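Local atomic coordinates of putative glycoside hydrolase (PDB entry 4ONZ), a protein that is a putative glycoside hydrolase of Bacteroides ovatus with a five-bladed beta-propeller fold. Residues A[231-235]-A[293-299]. Residues are numbered along the deposited sequence; the frame is centred on the assembly and turned at random. Where two conformers were deposited one is given.
Sequences MKIIQ and PYKVLDR
Arg-299 reaches across to the 231-235 loop and makes the one hydrogen bond between the segments, its NH2 donating a hydrogen bond to the backbone O of Gln-235 (2.8 Å, N-H...O 160°). The oxygen lies at the guanidinium edge, close to its plane, while the donor stands 31° off the carbonyl plane. An extended chain from CG to NE, with CG anti to the backbone N (chi1 -174°), carries the group this far. NH2 is shared with Asp-242 in a salt bridge and NE bonds the hydroxyl of Tyr-263, so several partners fix the rotation of the guanidinium. Ile-234 covers one face of it, CB and CG2 each 3.7 Å from NH1 of Arg-299. The setting is a blade edge in the five-bladed beta-propeller fold of this clan: strand 296-299 pairs antiparallel with strand 281-288, and a classic beta bulge places Leu-297 and Asp-298 both against Leu-287. Apolar contacts fill the middle, where CG2 of Val-296 meets CG2 of Ile-233 (3.7 Å) and CG2 of Ile-234 (4.0 Å). Ile-233 also sends CD1 to the ring edge of Tyr-294. At the far end, in one of its two conformers, selenomethionine Met-231 makes a Met-aromatic contact, SE lying obliquely 5.3 Å from the centroid of the Tyr-294 ring; that ring also packs on Ala-211 and Thr-213 of strand 210-214.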
loop_
_atom_site.group_PDB
_atom_site.type_symbol
_atom_site.label_atom_id
_atom_site.label_comp_id
_atom_site.label_asym_id
_atom_site.label_seq_id
_atom_site.Cartn_x
_atom_site.Cartn_y
_atom_site.Cartn_z
HETATM N N MSE A 231 -8.538 17.147 7.301
HETATM C CA MSE A 231 -7.271 17.765 7.654
HETATM C C MSE A 231 -6.125 17.180 6.873
HETATM O O MSE A 231 -5.823 15.991 7.000
HETATM C CB MSE A 231 -6.996 17.539 9.136
HETATM C CG MSE A 231 -5.687 18.224 9.510
HETATM SE SE MSE A 231 -5.362 18.055 11.434
HETATM C CE MSE A 231 -4.834 16.171 11.411
ATOM N N LYS A 232 -5.454 18.016 6.079
ATOM C CA LYS A 232 -4.306 17.569 5.290
ATOM C C LYS A 232 -3.036 17.722 6.106
ATOM O O LYS A 232 -2.774 18.790 6.667
ATOM C CB LYS A 232 -4.166 18.380 4.004
ATOM C CG LYS A 232 -5.335 18.245 3.057
ATOM C CD LYS A 232 -5.175 19.150 1.853
ATOM C CE LYS A 232 -6.365 18.983 0.928
ATOM N NZ LYS A 232 -6.233 19.788 -0.311
ATOM N N ILE A 233 -2.251 16.653 6.163
ATOM C CA ILE A 233 -0.979 16.648 6.865
ATOM C C ILE A 233 0.118 17.168 5.940
ATOM O O ILE A 233 0.931 17.985 6.352
ATOM C CB ILE A 233 -0.661 15.246 7.393
ATOM C CG1 ILE A 233 -1.768 14.844 8.380
ATOM C CG2 ILE A 233 0.706 15.241 8.060
ATOM C CD1 ILE A 233 -1.612 13.463 8.969
ATOM N N ILE A 234 0.167 16.635 4.718
ATOM C CA ILE A 234 1.022 17.167 3.657
ATOM C C ILE A 234 0.250 17.112 2.350
ATOM O O ILE A 234 -0.788 16.441 2.247
ATOM C CB ILE A 234 2.373 16.448 3.477
ATOM C CG1 ILE A 234 2.186 14.957 3.163
ATOM C CG2 ILE A 234 3.242 16.669 4.707
ATOM C CD1 ILE A 234 3.429 14.333 2.574
ATOM N N GLN A 235 0.751 17.851 1.371
ATOM C CA GLN A 235 0.164 17.889 0.048
ATOM C C GLN A 235 1.277 18.101 -0.973
ATOM O O GLN A 235 2.442 18.269 -0.599
ATOM C CB GLN A 235 -0.946 18.944 -0.032
ATOM C CG GLN A 235 -0.551 20.330 0.423
ATOM C CD GLN A 235 -1.771 21.174 0.730
ATOM O OE1 GLN A 235 -2.070 21.432 1.889
ATOM N NE2 GLN A 235 -2.516 21.551 -0.302
ATOM N N PRO A 293 0.861 12.415 16.007
ATOM C CA PRO A 293 1.034 11.886 14.653
ATOM C C PRO A 293 0.589 12.792 13.503
ATOM O O PRO A 293 0.776 12.425 12.350
ATOM C CB PRO A 293 0.220 10.585 14.675
ATOM C CG PRO A 293 -0.828 10.816 15.699
ATOM C CD PRO A 293 -0.279 11.791 16.703
ATOM N N TYR A 294 0.023 13.958 13.812
ATOM C CA TYR A 294 -0.384 14.922 12.794
ATOM C C TYR A 294 0.725 15.950 12.569
ATOM O O TYR A 294 0.681 16.730 11.610
ATOM C CB TYR A 294 -1.657 15.651 13.231
ATOM C CG TYR A 294 -2.735 14.729 13.732
ATOM C CD1 TYR A 294 -3.282 13.765 12.901
ATOM C CD2 TYR A 294 -3.210 14.814 15.042
ATOM C CE1 TYR A 294 -4.274 12.913 13.349
ATOM C CE2 TYR A 294 -4.194 13.953 15.503
ATOM C CZ TYR A 294 -4.728 13.007 14.647
ATOM O OH TYR A 294 -5.711 12.146 15.078
ATOM N N LYS A 295 1.721 15.942 13.451
ATOM C CA LYS A 295 2.803 16.925 13.422
ATOM C C LYS A 295 4.014 16.409 12.654
ATOM O O LYS A 295 4.659 15.436 13.057
ATOM C CB LYS A 295 3.186 17.297 14.858
ATOM C CG LYS A 295 4.311 18.306 15.021
ATOM C CD LYS A 295 4.674 18.417 16.497
ATOM C CE LYS A 295 5.873 19.318 16.738
ATOM N NZ LYS A 295 5.564 20.750 16.490
ATOM N N VAL A 296 4.315 17.084 11.546
ATOM C CA VAL A 296 5.442 16.735 10.691
ATOM C C VAL A 296 6.734 17.269 11.302
ATOM O O VAL A 296 6.799 18.435 11.685
ATOM C CB VAL A 296 5.266 17.336 9.276
ATOM C CG1 VAL A 296 6.510 17.115 8.417
ATOM C CG2 VAL A 296 4.029 16.748 8.611
ATOM N N LEU A 297 7.739 16.405 11.416
ATOM C CA LEU A 297 9.051 16.795 11.935
ATOM C C LEU A 297 10.020 16.995 10.791
ATOM O O LEU A 297 10.851 17.893 10.845
ATOM C CB LEU A 297 9.624 15.734 12.881
ATOM C CG LEU A 297 8.853 15.452 14.166
ATOM C CD1 LEU A 297 9.621 14.450 15.014
ATOM C CD2 LEU A 297 8.585 16.731 14.942
ATOM N N ASP A 298 9.929 16.155 9.760
ATOM C CA ASP A 298 10.836 16.258 8.624
ATOM C C ASP A 298 10.236 15.557 7.409
ATOM O O ASP A 298 9.343 14.723 7.547
ATOM C CB ASP A 298 12.200 15.653 8.985
ATOM C CG ASP A 298 13.354 16.227 8.155
ATOM O OD1 ASP A 298 13.123 16.971 7.167
ATOM O OD2 ASP A 298 14.515 15.936 8.507
ATOM N N ARG A 299 10.758 15.891 6.230
ATOM C CA ARG A 299 10.262 15.364 4.962
ATOM C C ARG A 299 11.412 15.391 3.956
ATOM O O ARG A 299 12.158 16.380 3.886
ATOM C CB ARG A 299 9.105 16.256 4.496
ATOM C CG ARG A 299 8.340 15.822 3.257
ATOM C CD ARG A 299 7.245 16.836 3.013
ATOM N NE ARG A 299 6.473 16.618 1.798
ATOM C CZ ARG A 299 5.478 17.411 1.405
ATOM N NH1 ARG A 299 5.151 18.483 2.119
ATOM N NH2 ARG A 299 4.814 17.151 0.291
#